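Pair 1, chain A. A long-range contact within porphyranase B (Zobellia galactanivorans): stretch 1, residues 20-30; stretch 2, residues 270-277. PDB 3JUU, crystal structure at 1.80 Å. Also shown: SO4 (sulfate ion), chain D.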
# COMPACT_ATOMS: atom_id res chain seq x y z
N PRO A 20 -21.28 2.59 3.68
CA PRO A 20 -21.95 1.35 3.34
C PRO A 20 -22.49 0.64 4.55
O PRO A 20 -23.08 -0.44 4.40
CB PRO A 20 -20.84 0.54 2.65
CG PRO A 20 -19.63 0.96 3.41
CD PRO A 20 -19.81 2.41 3.67
N ARG A 21 -22.33 1.21 5.75
CA ARG A 21 -22.83 0.54 6.91
C ARG A 21 -24.36 0.58 6.90
O ARG A 21 -24.96 1.40 6.17
CB ARG A 21 -22.27 1.13 8.18
CG ARG A 21 -22.96 2.41 8.65
CD ARG A 21 -22.18 3.00 9.77
NE ARG A 21 -23.04 3.66 10.75
CZ ARG A 21 -23.48 4.90 10.66
NH1 ARG A 21 -23.13 5.65 9.64
NH2 ARG A 21 -24.27 5.38 11.59
N GLN A 22 -24.97 -0.36 7.64
CA GLN A 22 -26.41 -0.43 7.88
C GLN A 22 -26.70 0.35 9.12
O GLN A 22 -25.84 0.45 10.03
CB GLN A 22 -26.90 -1.88 8.01
CG GLN A 22 -26.85 -2.74 6.68
CD GLN A 22 -27.75 -2.17 5.56
OE1 GLN A 22 -27.26 -1.68 4.53
NE2 GLN A 22 -29.04 -2.24 5.75
N PRO A 23 -27.91 0.95 9.18
CA PRO A 23 -28.17 1.88 10.29
C PRO A 23 -27.93 1.36 11.73
O PRO A 23 -27.64 2.19 12.62
CB PRO A 23 -29.63 2.33 10.07
CG PRO A 23 -30.18 1.46 8.95
CD PRO A 23 -28.97 1.01 8.15
N HIS A 24 -28.03 0.06 12.00
CA HIS A 24 -27.72 -0.35 13.43
C HIS A 24 -26.28 -0.83 13.67
O HIS A 24 -25.99 -1.59 14.63
CB HIS A 24 -28.76 -1.30 14.07
CG HIS A 24 -30.15 -0.73 14.14
ND1 HIS A 24 -30.41 0.54 14.65
CD2 HIS A 24 -31.35 -1.23 13.74
CE1 HIS A 24 -31.70 0.79 14.56
NE2 HIS A 24 -32.30 -0.27 14.01
N GLN A 25 -25.39 -0.38 12.78
CA GLN A 25 -23.96 -0.73 12.87
C GLN A 25 -23.16 0.51 13.11
O GLN A 25 -23.62 1.63 12.81
CB GLN A 25 -23.47 -1.42 11.61
CG GLN A 25 -24.25 -2.65 11.21
CD GLN A 25 -23.80 -3.28 9.92
OE1 GLN A 25 -23.75 -2.65 8.87
NE2 GLN A 25 -23.43 -4.55 9.99
N GLU A 26 -21.95 0.33 13.64
CA GLU A 26 -21.06 1.46 13.74
C GLU A 26 -19.62 1.05 13.40
O GLU A 26 -19.28 -0.10 13.45
CB GLU A 26 -21.11 2.08 15.14
CG GLU A 26 -20.82 1.17 16.28
CD GLU A 26 -21.08 1.89 17.61
OE1 GLU A 26 -20.54 3.03 17.79
OE2 GLU A 26 -21.84 1.34 18.45
N TRP A 27 -18.81 2.03 13.02
CA TRP A 27 -17.40 1.76 12.69
C TRP A 27 -16.57 2.01 13.95
O TRP A 27 -16.72 3.07 14.55
CB TRP A 27 -16.94 2.76 11.64
CG TRP A 27 -17.58 2.58 10.31
CD1 TRP A 27 -18.50 3.37 9.76
CD2 TRP A 27 -17.33 1.53 9.37
NE1 TRP A 27 -18.83 2.93 8.50
CE2 TRP A 27 -18.17 1.78 8.25
CE3 TRP A 27 -16.51 0.41 9.36
CZ2 TRP A 27 -18.21 0.96 7.14
CZ3 TRP A 27 -16.57 -0.45 8.30
CH2 TRP A 27 -17.41 -0.17 7.16
N LYS A 28 -15.70 1.07 14.31
CA LYS A 28 -14.86 1.17 15.49
C LYS A 28 -13.36 1.12 15.09
O LYS A 28 -12.92 0.14 14.47
CB LYS A 28 -15.20 -0.02 16.44
CG LYS A 28 -14.32 -0.08 17.74
CD LYS A 28 -14.73 -1.27 18.65
CE LYS A 28 -13.68 -1.61 19.71
NZ LYS A 28 -13.75 -3.11 19.92
N LEU A 29 -12.63 2.15 15.50
CA LEU A 29 -11.17 2.22 15.22
C LEU A 29 -10.43 1.05 15.76
O LEU A 29 -10.62 0.65 16.94
CB LEU A 29 -10.57 3.54 15.73
CG LEU A 29 -9.18 3.81 15.08
CD1 LEU A 29 -9.41 4.32 13.66
CD2 LEU A 29 -8.49 4.95 15.90
N ILE A 30 -9.62 0.43 14.89
CA ILE A 30 -8.72 -0.63 15.33
C ILE A 30 -7.40 0.11 15.71
O ILE A 30 -6.60 0.51 14.84
CB ILE A 30 -8.45 -1.67 14.26
CG1 ILE A 30 -9.77 -2.34 13.82
CG2 ILE A 30 -7.38 -2.73 14.71
CD1 ILE A 30 -9.56 -3.04 12.47
N VAL A 270 -3.25 6.78 8.70
CA VAL A 270 -3.80 5.45 8.31
C VAL A 270 -4.80 5.08 9.37
O VAL A 270 -4.49 5.15 10.58
CB VAL A 270 -2.71 4.37 8.27
CG1 VAL A 270 -3.34 2.96 8.07
CG2 VAL A 270 -1.77 4.62 7.13
N ARG A 271 -6.02 4.71 8.95
CA ARG A 271 -7.06 4.40 9.95
C ARG A 271 -7.68 3.12 9.51
O ARG A 271 -8.11 3.00 8.34
CB ARG A 271 -8.13 5.57 9.94
CG ARG A 271 -7.47 6.90 10.37
CD ARG A 271 -8.45 8.07 10.28
NE ARG A 271 -7.83 9.34 10.70
CZ ARG A 271 -8.32 10.53 10.36
NH1 ARG A 271 -9.37 10.59 9.52
NH2 ARG A 271 -7.69 11.65 10.72
N SER A 272 -7.79 2.20 10.45
CA SER A 272 -8.31 0.86 10.21
C SER A 272 -9.51 0.66 11.16
O SER A 272 -9.48 1.14 12.31
CB SER A 272 -7.21 -0.10 10.55
OG SER A 272 -6.09 0.10 9.69
N TRP A 273 -10.56 0.02 10.67
CA TRP A 273 -11.86 0.00 11.39
C TRP A 273 -12.50 -1.34 11.22
O TRP A 273 -12.34 -2.00 10.18
CB TRP A 273 -12.83 1.05 10.80
CG TRP A 273 -12.32 2.47 10.56
CD1 TRP A 273 -11.54 2.95 9.48
CD2 TRP A 273 -12.57 3.60 11.37
NE1 TRP A 273 -11.30 4.29 9.62
CE2 TRP A 273 -11.93 4.72 10.76
CE3 TRP A 273 -13.28 3.79 12.61
CZ2 TRP A 273 -11.99 6.02 11.32
CZ3 TRP A 273 -13.32 5.07 13.16
CH2 TRP A 273 -12.69 6.17 12.51
N GLN A 274 -13.22 -1.77 12.26
CA GLN A 274 -14.13 -2.91 12.20
C GLN A 274 -15.59 -2.36 12.23
O GLN A 274 -15.87 -1.30 12.84
CB GLN A 274 -13.98 -3.75 13.45
CG GLN A 274 -12.81 -4.66 13.50
CD GLN A 274 -12.71 -5.34 14.88
OE1 GLN A 274 -13.34 -4.89 15.84
NE2 GLN A 274 -11.95 -6.44 14.97
N LEU A 275 -16.48 -3.09 11.57
CA LEU A 275 -17.86 -2.76 11.54
C LEU A 275 -18.51 -3.66 12.58
O LEU A 275 -18.37 -4.89 12.52
CB LEU A 275 -18.42 -3.10 10.15
CG LEU A 275 -19.82 -2.54 9.94
CD1 LEU A 275 -19.97 -1.05 10.05
CD2 LEU A 275 -20.25 -3.07 8.52
N VAL A 276 -19.13 -3.04 13.58
CA VAL A 276 -19.72 -3.81 14.70
C VAL A 276 -21.21 -3.46 14.86
O VAL A 276 -21.64 -2.35 14.51
CB VAL A 276 -18.97 -3.61 16.04
CG1 VAL A 276 -17.42 -4.20 15.94
CG2 VAL A 276 -19.03 -2.12 16.50
N ASP A 277 -21.95 -4.44 15.41
CA ASP A 277 -23.42 -4.32 15.65
C ASP A 277 -23.75 -3.63 16.97
O ASP A 277 -23.72 -2.38 17.02
CB ASP A 277 -24.12 -5.71 15.51
CG ASP A 277 -23.97 -6.29 14.09
OD1 ASP A 277 -22.95 -6.03 13.37
OD2 ASP A 277 -24.88 -7.04 13.66
S SO4 D . -8.95 14.36 8.80
O1 SO4 D . -9.87 15.48 8.95
O2 SO4 D . -8.06 14.29 9.97
O3 SO4 D . -9.76 13.14 8.69
O4 SO4 D . -8.16 14.57 7.56

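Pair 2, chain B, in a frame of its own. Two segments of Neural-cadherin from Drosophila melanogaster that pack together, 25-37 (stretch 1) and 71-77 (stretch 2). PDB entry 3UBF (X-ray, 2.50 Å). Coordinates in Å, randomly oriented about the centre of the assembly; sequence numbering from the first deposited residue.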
# COMPACT_ATOMS: atom_id res chain seq x y z
N GLN B 25 -14.51 -27.88 -19.54
CA GLN B 25 -15.34 -28.80 -20.28
C GLN B 25 -16.54 -29.18 -19.41
O GLN B 25 -16.38 -29.71 -18.31
CB GLN B 25 -14.49 -30.04 -20.62
CG GLN B 25 -15.21 -31.16 -21.35
CD GLN B 25 -15.66 -30.73 -22.71
OE1 GLN B 25 -14.84 -30.57 -23.61
NE2 GLN B 25 -16.97 -30.51 -22.87
N LEU B 26 -17.75 -28.89 -19.90
CA LEU B 26 -18.96 -29.42 -19.30
C LEU B 26 -19.04 -30.92 -19.55
O LEU B 26 -18.77 -31.39 -20.67
CB LEU B 26 -20.18 -28.73 -19.88
CG LEU B 26 -20.49 -27.34 -19.32
CD1 LEU B 26 -21.48 -26.62 -20.22
CD2 LEU B 26 -21.01 -27.45 -17.89
N GLU B 27 -19.41 -31.68 -18.52
CA GLU B 27 -19.45 -33.14 -18.62
C GLU B 27 -20.73 -33.59 -19.28
O GLU B 27 -21.77 -32.93 -19.18
CB GLU B 27 -19.32 -33.80 -17.26
CG GLU B 27 -18.27 -33.20 -16.34
CD GLU B 27 -18.87 -32.16 -15.41
OE1 GLU B 27 -19.59 -31.27 -15.90
OE2 GLU B 27 -18.62 -32.25 -14.19
N LYS B 28 -20.65 -34.74 -19.93
CA LYS B 28 -21.81 -35.34 -20.56
C LYS B 28 -22.14 -36.69 -19.90
O LYS B 28 -21.23 -37.44 -19.54
CB LYS B 28 -21.55 -35.51 -22.05
CG LYS B 28 -20.30 -36.29 -22.38
CD LYS B 28 -19.94 -36.13 -23.84
CE LYS B 28 -18.65 -36.85 -24.14
NZ LYS B 28 -18.39 -36.91 -25.61
N GLU B 29 -23.42 -36.98 -19.74
CA GLU B 29 -23.85 -38.28 -19.21
C GLU B 29 -23.80 -39.37 -20.26
O GLU B 29 -23.70 -40.56 -19.93
CB GLU B 29 -25.23 -38.21 -18.55
CG GLU B 29 -25.17 -38.19 -17.01
CD GLU B 29 -25.10 -39.60 -16.37
OE1 GLU B 29 -25.58 -40.59 -16.97
OE2 GLU B 29 -24.58 -39.72 -15.23
N THR B 30 -23.89 -38.98 -21.52
CA THR B 30 -23.74 -39.95 -22.61
C THR B 30 -22.85 -39.39 -23.71
O THR B 30 -22.71 -38.17 -23.85
CB THR B 30 -25.11 -40.51 -23.14
OG1 THR B 30 -24.88 -41.27 -24.33
CG2 THR B 30 -26.08 -39.41 -23.47
N ASP B 31 -22.24 -40.31 -24.45
CA ASP B 31 -21.20 -39.98 -25.42
C ASP B 31 -21.60 -38.93 -26.45
O ASP B 31 -20.82 -38.03 -26.76
CB ASP B 31 -20.72 -41.26 -26.12
CG ASP B 31 -19.60 -41.00 -27.11
OD1 ASP B 31 -18.67 -40.22 -26.80
OD2 ASP B 31 -19.64 -41.59 -28.21
N LYS B 32 -22.83 -39.05 -26.96
CA LYS B 32 -23.28 -38.26 -28.10
C LYS B 32 -24.10 -37.01 -27.72
O LYS B 32 -24.88 -36.48 -28.52
CB LYS B 32 -24.04 -39.14 -29.11
CG LYS B 32 -23.19 -40.23 -29.78
CD LYS B 32 -21.78 -39.72 -30.13
CE LYS B 32 -20.95 -40.73 -30.93
NZ LYS B 32 -19.51 -40.30 -30.92
N GLU B 33 -23.90 -36.51 -26.51
CA GLU B 33 -24.60 -35.30 -26.10
C GLU B 33 -23.98 -34.06 -26.73
O GLU B 33 -22.76 -33.95 -26.88
CB GLU B 33 -24.65 -35.18 -24.58
CG GLU B 33 -25.67 -36.14 -23.99
CD GLU B 33 -25.70 -36.15 -22.48
OE1 GLU B 33 -24.78 -35.61 -21.81
OE2 GLU B 33 -26.69 -36.71 -21.96
N THR B 34 -24.84 -33.13 -27.13
CA THR B 34 -24.39 -31.83 -27.60
C THR B 34 -24.94 -30.75 -26.69
O THR B 34 -26.04 -30.90 -26.13
CB THR B 34 -24.76 -31.57 -29.07
OG1 THR B 34 -26.19 -31.60 -29.24
CG2 THR B 34 -24.10 -32.62 -29.99
N PHE B 35 -24.17 -29.68 -26.53
CA PHE B 35 -24.52 -28.58 -25.65
C PHE B 35 -24.85 -27.35 -26.45
O PHE B 35 -24.47 -27.23 -27.61
CB PHE B 35 -23.38 -28.31 -24.66
CG PHE B 35 -23.03 -29.50 -23.83
CD1 PHE B 35 -22.33 -30.57 -24.37
CD2 PHE B 35 -23.43 -29.57 -22.51
CE1 PHE B 35 -22.01 -31.68 -23.60
CE2 PHE B 35 -23.13 -30.69 -21.73
CZ PHE B 35 -22.42 -31.75 -22.28
N LYS B 36 -25.58 -26.44 -25.81
CA LYS B 36 -25.98 -25.16 -26.37
C LYS B 36 -26.42 -24.29 -25.20
O LYS B 36 -27.15 -24.77 -24.31
CB LYS B 36 -27.15 -25.35 -27.35
CG LYS B 36 -27.30 -24.24 -28.36
CD LYS B 36 -28.07 -24.72 -29.59
N ILE B 37 -25.98 -23.03 -25.16
CA ILE B 37 -26.39 -22.10 -24.09
C ILE B 37 -27.89 -21.73 -24.21
O ILE B 37 -28.42 -21.64 -25.33
CB ILE B 37 -25.48 -20.84 -24.03
CG1 ILE B 37 -25.42 -20.27 -22.61
CG2 ILE B 37 -25.89 -19.80 -25.09
CD1 ILE B 37 -24.33 -19.20 -22.41
N PHE B 71 -25.27 -19.05 -15.96
CA PHE B 71 -25.97 -19.35 -17.20
C PHE B 71 -26.50 -20.77 -17.20
O PHE B 71 -26.11 -21.59 -16.37
CB PHE B 71 -25.05 -19.12 -18.41
CG PHE B 71 -23.82 -19.97 -18.41
CD1 PHE B 71 -22.74 -19.65 -17.61
CD2 PHE B 71 -23.75 -21.11 -19.21
CE1 PHE B 71 -21.58 -20.45 -17.61
CE2 PHE B 71 -22.60 -21.91 -19.22
CZ PHE B 71 -21.51 -21.58 -18.42
N TRP B 72 -27.38 -21.04 -18.15
CA TRP B 72 -27.97 -22.36 -18.32
C TRP B 72 -27.50 -22.98 -19.63
O TRP B 72 -27.17 -22.27 -20.58
CB TRP B 72 -29.49 -22.25 -18.29
CG TRP B 72 -30.09 -22.03 -16.93
CD1 TRP B 72 -30.19 -20.85 -16.27
CD2 TRP B 72 -30.71 -23.01 -16.09
NE1 TRP B 72 -30.81 -21.03 -15.06
CE2 TRP B 72 -31.14 -22.35 -14.93
CE3 TRP B 72 -30.93 -24.39 -16.21
CZ2 TRP B 72 -31.78 -23.02 -13.88
CZ3 TRP B 72 -31.57 -25.06 -15.17
CH2 TRP B 72 -31.99 -24.37 -14.02
N VAL B 73 -27.47 -24.30 -19.68
CA VAL B 73 -27.18 -25.00 -20.91
C VAL B 73 -28.32 -25.97 -21.25
O VAL B 73 -29.03 -26.45 -20.37
CB VAL B 73 -25.82 -25.73 -20.86
CG1 VAL B 73 -24.71 -24.75 -20.50
CG2 VAL B 73 -25.86 -26.89 -19.87
N ILE B 74 -28.49 -26.22 -22.54
CA ILE B 74 -29.42 -27.22 -23.04
C ILE B 74 -28.59 -28.37 -23.58
O ILE B 74 -27.65 -28.15 -24.36
CB ILE B 74 -30.38 -26.61 -24.11
CG1 ILE B 74 -31.62 -26.00 -23.46
CG2 ILE B 74 -30.80 -27.66 -25.15
CD1 ILE B 74 -31.35 -24.81 -22.57
N ILE B 75 -28.91 -29.58 -23.13
CA ILE B 75 -28.19 -30.79 -23.51
C ILE B 75 -29.14 -31.71 -24.28
O ILE B 75 -30.26 -31.98 -23.84
CB ILE B 75 -27.61 -31.51 -22.26
CG1 ILE B 75 -26.69 -30.55 -21.49
CG2 ILE B 75 -26.84 -32.76 -22.65
CD1 ILE B 75 -26.87 -30.59 -19.99
N THR B 76 -28.70 -32.17 -25.45
CA THR B 76 -29.57 -32.94 -26.33
C THR B 76 -28.80 -34.04 -27.08
O THR B 76 -27.62 -34.25 -26.83
CB THR B 76 -30.35 -31.99 -27.30
OG1 THR B 76 -31.37 -32.72 -27.98
CG2 THR B 76 -29.44 -31.34 -28.31
N ASN B 77 -29.49 -34.77 -27.96
CA ASN B 77 -28.86 -35.66 -28.95
C ASN B 77 -29.83 -36.04 -30.08
O ASN B 77 -29.43 -36.61 -31.09
CB ASN B 77 -28.29 -36.92 -28.29
CG ASN B 77 -29.32 -37.65 -27.45
OD1 ASN B 77 -30.48 -37.80 -27.85
ND2 ASN B 77 -28.90 -38.12 -26.27

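In both pairs a type I beta turn leads directly into a short strand that runs antiparallel to a second strand from a distant part of the chain. The N-to-C directions differ by 139° in pair 1 and 148° in pair 2, the axes approach to 4.5 Å in each, and 14 central residues superpose with an RMSD of 0.9 Å. The turn from Gln A22 to Gln A25 falls on that from Thr B30 to Glu B33, and the strand positions Glu A26 to Leu A29 fall on Thr B34 to Ile B37, facing Trp A273 to Val A276 and Val B73 to Thr B76.

The backbone ladder begins with the same reciprocal pair of hydrogen bonds. Glu A26 N donates to Val A276 O (2.8 Å) and Val A276 N to Glu A26 O (2.9 Å); the matching bonds, Thr B34 N to Thr B76 O and Thr B76 N to Thr B34 O, are both 3.0 Å. One step on, pair 1 remains regular, with Lys A28 N to Gln A274 O at 2.8 Å and Gln A274 N to Lys A28 O at 2.9 Å. In pair 2 Ile B74 N to Lys B36 O is short and straight (2.7 Å), but Lys B36 N to Ile B74 O (3.1 Å) is bent to 123° and weak.

The packing differs on the face carrying Trp A27 and Leu A275. Leu A275 CD1 lies 3.6 Å from the centroid of the Trp A27 six-membered ring, almost on its normal, so the methyl group sits flat against the indole. Phe B35 occupies the matching position, yet Ile B75 CG1 meets its CD2 obliquely at 3.6 Å, while Val B73 CG2 lies at the ring edge, 4.5 Å from Phe B35 CD2.

At the next pair on this face, Leu A29 with Trp A273, the aromatic residue is on the second strand, and the matching pair Ile B37 with Val B73 has none. Leu A29 CD1 covers the face of Trp A273, 3.7 Å from its six-membered ring centroid. Ile B37 matches Leu A29 closely, with side-chain centres 0.3 Å apart, but its register partner is the smaller Val B73, and the two side chains diverge. Ile B37 CD1 instead reaches Phe B71 CD2 at 3.8 Å, and Leu B26 CD1 packs on Val B73 CG1 at 3.7 Å.

The side-chain bonds around the turns differ. Gln A22 N donates to Gln A25 OE1 (2.9 Å) and Arg A21 NE to Gln A25 O (2.9 Å). In pair 2 Glu B33, the counterpart of Gln A25, accepts from Glu B29 N through OE1 (2.8 Å), and Lys B28, the counterpart of Arg A21, donates from NZ to Asp B31 O (2.9 Å).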